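Local structure of acyl-CoA dehydrogenase (Bacillus anthracis, 3OWA) at residues 81-86 with 269-274; 101-106 with 324-329. The protein binds FAD and probably catalyses the flavin-dependent alpha,beta-dehydrogenation of acyl-CoA thioesters, as other acyl-CoA dehydrogenases do. All blocks are in the same frame, centred on the assembly; numbering follows the deposited sequence. Where two conformers were deposited one is given.

Followed from the N terminus, the chain passes 81-86, in the loop between helices 64-76 and 95-105, and then 101-106 on the second of these helices. After the mainly beta middle domain it returns along helix 257-293, where 269-274 closes contact 1, and helix 305-336, where 324-329 closes contact 2. The two closures therefore cross instead of nesting. Both tie the N-terminal helical domain to the first of two C-terminal-type helical regions, the one within 255-420. Their centres lie about 9 Å apart, and packing joins them: V274 of contact 1 touches V325 and E103 of contact 2, A82 meets I101, and Y270 meets V329.

Contact 1 of 2, residues 81-86 with 269-274; sequences GADVPE and RYKLGV
D83 and K271 mark the nearest backbone approach of loop 81-86 and helical segment 269-274, yet their CA atoms are still 12.3 Å apart. A type I beta turn runs from G81 to V84, with V84 N bonded to G81 O, and places D83 at its third position, its CB directed at the helix. Two side chains reaching from opposite directions span the gap. D83 OD1 and K271 NZ form a salt bridge that is long, at 3.7 Å. The lysine chain is bent at chi2 (59°) and again at chi4, which shortens its reach compared with a fully extended chain. A water supplies a second connection: it donates to D83 OD1 over 3.1 Å and lies 3.0 Å from Y270 OH. OD1 thus has the ammonium group and the water as partners, and Y270 is linked only through the water. The other oxygen, OD2, is hydrogen-bonded to S98 on helix 95-105, which helps fix the rotation of the carboxylate. This is a sparse polar bridge at the surface between the N-terminal domain and the first C-terminal-type region, with the K271 side chain about 13 Å from a bound FAD. Beside it, A82 packs on helix 95-105, while Y270 lies against helices 305-336 and 358-383.

Contact 2 of 2, residues 101-106 with 324-329; sequences IAEKFS and SVYRTV
A buried phenol-to-carboxylate hydrogen bond, Y326 to E103, joins two helices of the acyl-CoA dehydrogenase fold: 95-105 of the N-terminal domain and 305-336 of the first C-terminal-type helical region, within 255-420. E103 and Y326 are the residues of the two segments with the nearest CA atoms, 10.7 Å apart, and their side chains make the one polar link between the segments; Y326 also packs on A99 and L100 of helix 95-105. E103 sends its CG anti to the backbone N (chi1 -166°) and continues extended, while Y326 brings its hydroxyl in from the other helix. Y326 OH donates to E103 OE2 over 2.6 Å, meeting the anti lone pair of that oxygen, on the side away from OE1. OE2 sits at the edge of the phenol ring, near its plane and 3.3 Å from Y326 CE1, although the carboxylate is turned 60° from the ring. E103 is buried, and its OE1 forms a salt bridge with K281 NZ of helix 257-293, which would be expected to favour the ionised carboxylate. F33 meets the Y326 ring edge-to-face. The backbone of the same glutamate is engaged as well: S106 OG donates to E103 O over 2.6 Å, tilted 22° from the carbonyl plane.

Contact 1 of 2, residues 81-86 with 269-274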
loop_
_atom_site.group_PDB
_atom_site.type_symbol
_atom_site.label_atom_id
_atom_site.label_comp_id
_atom_site.label_asym_id
_atom_site.label_seq_id
_atom_site.Cartn_x
_atom_site.Cartn_y
_atom_site.Cartn_z
ATOM N N GLY A 81 7.858 -8.891 -32.489
ATOM C CA GLY A 81 8.969 -8.412 -33.296
ATOM C C GLY A 81 8.978 -6.922 -33.592
ATOM O O GLY A 81 9.687 -6.493 -34.495
ATOM N N ALA A 82 8.216 -6.132 -32.820
ATOM C CA ALA A 82 8.104 -4.684 -33.051
ATOM C C ALA A 82 9.437 -3.940 -32.882
ATOM O O ALA A 82 9.710 -2.997 -33.608
ATOM C CB ALA A 82 6.992 -4.062 -32.173
ATOM N N ASP A 83 10.258 -4.384 -31.934
ATOM C CA ASP A 83 11.558 -3.759 -31.654
ATOM C C ASP A 83 12.711 -4.462 -32.379
ATOM O O ASP A 83 13.879 -4.147 -32.147
ATOM C CB ASP A 83 11.862 -3.762 -30.142
ATOM C CG ASP A 83 11.046 -2.726 -29.354
ATOM O OD1 ASP A 83 10.684 -3.040 -28.201
ATOM O OD2 ASP A 83 10.780 -1.607 -29.866
ATOM N N VAL A 84 12.389 -5.426 -33.222
ATOM C CA VAL A 84 13.419 -6.100 -34.018
ATOM C C VAL A 84 13.400 -5.554 -35.453
ATOM O O VAL A 84 12.348 -5.554 -36.091
ATOM C CB VAL A 84 13.210 -7.628 -33.987
ATOM C CG1 VAL A 84 14.142 -8.379 -34.983
ATOM C CG2 VAL A 84 13.379 -8.140 -32.533
ATOM N N PRO A 85 14.562 -5.071 -35.957
ATOM C CA PRO A 85 14.622 -4.583 -37.355
ATOM C C PRO A 85 14.147 -5.624 -38.367
ATOM O O PRO A 85 14.265 -6.851 -38.146
ATOM C CB PRO A 85 16.101 -4.263 -37.559
ATOM C CG PRO A 85 16.627 -3.993 -36.173
ATOM C CD PRO A 85 15.877 -4.970 -35.294
ATOM N N GLU A 86 13.553 -5.113 -39.437
ATOM C CA GLU A 86 13.104 -5.926 -40.577
ATOM C C GLU A 86 14.193 -6.828 -41.181
ATOM O O GLU A 86 13.909 -7.964 -41.549
ATOM C CB GLU A 86 12.464 -5.043 -41.667
ATOM C CG GLU A 86 10.995 -4.689 -41.367
ATOM C CD GLU A 86 10.284 -4.033 -42.551
ATOM O OE1 GLU A 86 9.050 -4.217 -42.707
ATOM O OE2 GLU A 86 10.964 -3.334 -43.328
ATOM N N ARG A 269 13.117 -0.369 -17.178
ATOM C CA ARG A 269 12.559 0.676 -16.372
ATOM C C ARG A 269 11.437 1.425 -17.036
ATOM O O ARG A 269 10.352 1.547 -16.464
ATOM C CB ARG A 269 13.655 1.677 -15.962
ATOM C CG ARG A 269 14.006 1.568 -14.515
ATOM C CD ARG A 269 15.289 0.922 -14.167
ATOM N NE ARG A 269 16.339 1.925 -14.007
ATOM C CZ ARG A 269 17.397 1.840 -13.191
ATOM N NH1 ARG A 269 18.311 2.796 -13.191
ATOM N NH2 ARG A 269 17.562 0.819 -12.375
ATOM N N TYR A 270 11.680 2.015 -18.194
ATOM C CA TYR A 270 10.576 2.774 -18.788
ATOM C C TYR A 270 9.458 1.855 -19.302
ATOM O O TYR A 270 8.292 2.238 -19.296
ATOM C CB TYR A 270 11.035 3.811 -19.838
ATOM C CG TYR A 270 11.146 3.291 -21.241
ATOM C CD1 TYR A 270 12.384 2.954 -21.781
ATOM C CD2 TYR A 270 10.016 3.177 -22.049
ATOM C CE1 TYR A 270 12.490 2.477 -23.091
ATOM C CE2 TYR A 270 10.103 2.699 -23.353
ATOM C CZ TYR A 270 11.343 2.348 -23.867
ATOM O OH TYR A 270 11.439 1.866 -25.157
ATOM N N LYS A 271 9.810 0.662 -19.761
ATOM C CA LYS A 271 8.803 -0.281 -20.231
ATOM C C LYS A 271 7.863 -0.692 -19.095
ATOM O O LYS A 271 6.655 -0.802 -19.289
ATOM C CB LYS A 271 9.487 -1.528 -20.805
ATOM C CG LYS A 271 9.057 -1.857 -22.175
ATOM C CD LYS A 271 9.328 -0.756 -23.131
ATOM C CE LYS A 271 8.659 -1.081 -24.464
ATOM N NZ LYS A 271 9.020 -2.470 -24.934
ATOM N N LEU A 272 8.432 -0.933 -17.912
ATOM C CA LEU A 272 7.622 -1.202 -16.736
ATOM C C LEU A 272 6.732 0.003 -16.404
ATOM O O LEU A 272 5.560 -0.170 -16.070
ATOM C CB LEU A 272 8.493 -1.607 -15.536
ATOM C CG LEU A 272 7.736 -2.177 -14.326
ATOM C CD1 LEU A 272 6.857 -3.363 -14.734
ATOM C CD2 LEU A 272 8.721 -2.586 -13.236
ATOM N N GLY A 273 7.282 1.211 -16.516
ATOM C CA GLY A 273 6.489 2.437 -16.385
ATOM C C GLY A 273 5.272 2.434 -17.293
ATOM O O GLY A 273 4.142 2.667 -16.854
ATOM N N VAL A 274 5.482 2.154 -18.572
ATOM C CA VAL A 274 4.365 2.090 -19.513
ATOM C C VAL A 274 3.359 1.025 -19.043
ATOM O O VAL A 274 2.156 1.231 -19.060
ATOM C CB VAL A 274 4.893 1.720 -20.947
ATOM C CG1 VAL A 274 3.749 1.534 -21.926
ATOM C CG2 VAL A 274 5.806 2.801 -21.494
HETATM O O HOH W 1 12.076 -0.677 -26.653
#

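Contact 2 of 2, residues 101-106 with 324-329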
loop_
_atom_site.group_PDB
_atom_site.type_symbol
_atom_site.label_atom_id
_atom_site.label_comp_id
_atom_site.label_asym_id
_atom_site.label_seq_id
_atom_site.Cartn_x
_atom_site.Cartn_y
_atom_site.Cartn_z
ATOM N N ILE A 101 2.155 -1.317 -27.330
ATOM C CA ILE A 101 1.955 -2.743 -27.204
ATOM C C ILE A 101 2.074 -3.187 -25.719
ATOM O O ILE A 101 1.216 -3.923 -25.201
ATOM C CB ILE A 101 2.914 -3.560 -28.114
ATOM C CG1 ILE A 101 2.531 -3.398 -29.602
ATOM C CG2 ILE A 101 2.892 -5.057 -27.720
ATOM C CD1 ILE A 101 3.703 -3.730 -30.577
ATOM N N ALA A 102 3.091 -2.687 -25.018
ATOM C CA ALA A 102 3.241 -3.008 -23.581
ATOM C C ALA A 102 2.087 -2.478 -22.729
ATOM O O ALA A 102 1.600 -3.166 -21.814
ATOM C CB ALA A 102 4.586 -2.506 -23.038
ATOM N N GLU A 103 1.617 -1.278 -23.057
ATOM C CA GLU A 103 0.521 -0.691 -22.333
ATOM C C GLU A 103 -0.713 -1.589 -22.429
ATOM O O GLU A 103 -1.377 -1.838 -21.423
ATOM C CB GLU A 103 0.196 0.750 -22.816
ATOM C CG GLU A 103 -0.714 1.484 -21.820
ATOM C CD GLU A 103 -1.341 2.770 -22.350
ATOM O OE1 GLU A 103 -2.544 2.974 -22.067
ATOM O OE2 GLU A 103 -0.647 3.582 -23.021
ATOM N N LYS A 104 -1.024 -2.059 -23.617
ATOM C CA LYS A 104 -2.198 -2.911 -23.813
ATOM C C LYS A 104 -2.010 -4.327 -23.263
ATOM O O LYS A 104 -2.994 -4.929 -22.759
ATOM C CB LYS A 104 -2.572 -2.964 -25.285
ATOM C CG LYS A 104 -2.909 -1.583 -25.867
ATOM C CD LYS A 104 -4.098 -1.020 -25.130
ATOM C CE LYS A 104 -4.651 0.220 -25.769
ATOM N NZ LYS A 104 -5.488 0.899 -24.736
ATOM N N PHE A 105 -0.776 -4.850 -23.317
ATOM C CA PHE A 105 -0.497 -6.162 -22.682
ATOM C C PHE A 105 -0.774 -6.210 -21.172
ATOM O O PHE A 105 -1.115 -7.272 -20.606
ATOM C CB PHE A 105 0.934 -6.673 -23.003
ATOM C CG PHE A 105 0.961 -7.716 -24.071
ATOM C CD1 PHE A 105 0.954 -9.064 -23.745
ATOM C CD2 PHE A 105 0.980 -7.350 -25.424
ATOM C CE1 PHE A 105 0.942 -10.039 -24.780
ATOM C CE2 PHE A 105 0.955 -8.323 -26.435
ATOM C CZ PHE A 105 0.946 -9.660 -26.102
ATOM N N SER A 106 -0.591 -5.075 -20.487
ATOM C CA SER A 106 -0.896 -5.004 -19.033
ATOM C C SER A 106 -2.300 -5.518 -18.631
ATOM O O SER A 106 -2.500 -6.011 -17.527
ATOM C CB SER A 106 -0.663 -3.595 -18.501
ATOM O OG SER A 106 -1.721 -2.782 -18.974
ATOM N N SER A 324 4.083 11.667 -18.110
ATOM C CA SER A 324 5.523 11.647 -17.956
ATOM C C SER A 324 6.200 10.417 -18.624
ATOM O O SER A 324 7.338 10.507 -19.108
ATOM C CB SER A 324 5.927 11.795 -16.469
ATOM O OG SER A 324 5.428 10.725 -15.699
ATOM N N VAL A 325 5.497 9.286 -18.680
ATOM C CA VAL A 325 6.048 8.089 -19.343
ATOM C C VAL A 325 6.167 8.291 -20.863
ATOM O O VAL A 325 7.203 7.963 -21.446
ATOM C CB VAL A 325 5.258 6.783 -18.999
ATOM C CG1 VAL A 325 5.811 5.617 -19.736
ATOM C CG2 VAL A 325 5.372 6.474 -17.507
ATOM N N TYR A 326 5.109 8.783 -21.507
ATOM C CA TYR A 326 5.148 8.976 -22.959
ATOM C C TYR A 326 6.055 10.128 -23.383
ATOM O O TYR A 326 6.583 10.115 -24.478
ATOM C CB TYR A 326 3.748 9.101 -23.574
ATOM C CG TYR A 326 3.133 7.736 -23.761
ATOM C CD1 TYR A 326 2.198 7.228 -22.845
ATOM C CD2 TYR A 326 3.541 6.922 -24.817
ATOM C CE1 TYR A 326 1.666 5.928 -23.015
ATOM C CE2 TYR A 326 3.022 5.650 -25.003
ATOM C CZ TYR A 326 2.094 5.159 -24.091
ATOM O OH TYR A 326 1.596 3.902 -24.285
ATOM N N ARG A 327 6.254 11.080 -22.482
ATOM C CA ARG A 327 7.270 12.094 -22.647
ATOM C C ARG A 327 8.620 11.414 -22.802
ATOM O O ARG A 327 9.359 11.730 -23.712
ATOM C CB ARG A 327 7.293 13.040 -21.445
ATOM C CG ARG A 327 8.429 14.064 -21.472
ATOM C CD ARG A 327 8.263 15.089 -20.383
ATOM N NE ARG A 327 9.290 16.128 -20.407
ATOM C CZ ARG A 327 9.403 17.100 -19.503
ATOM N NH1 ARG A 327 8.552 17.189 -18.476
ATOM N NH2 ARG A 327 10.380 17.984 -19.628
ATOM N N THR A 328 8.955 10.492 -21.897
ATOM C CA THR A 328 10.223 9.795 -21.980
ATOM C C THR A 328 10.343 8.978 -23.278
ATOM O O THR A 328 11.404 8.990 -23.933
ATOM C CB THR A 328 10.415 8.882 -20.738
ATOM O OG1 THR A 328 10.415 9.689 -19.563
ATOM C CG2 THR A 328 11.727 8.131 -20.801
ATOM N N VAL A 329 9.273 8.256 -23.629
ATOM C CA VAL A 329 9.242 7.471 -24.865
ATOM C C VAL A 329 9.498 8.412 -26.051
ATOM O O VAL A 329 10.327 8.119 -26.923
ATOM C CB VAL A 329 7.908 6.691 -25.032
ATOM C CG1 VAL A 329 7.929 5.888 -26.313
ATOM C CG2 VAL A 329 7.663 5.727 -23.813
#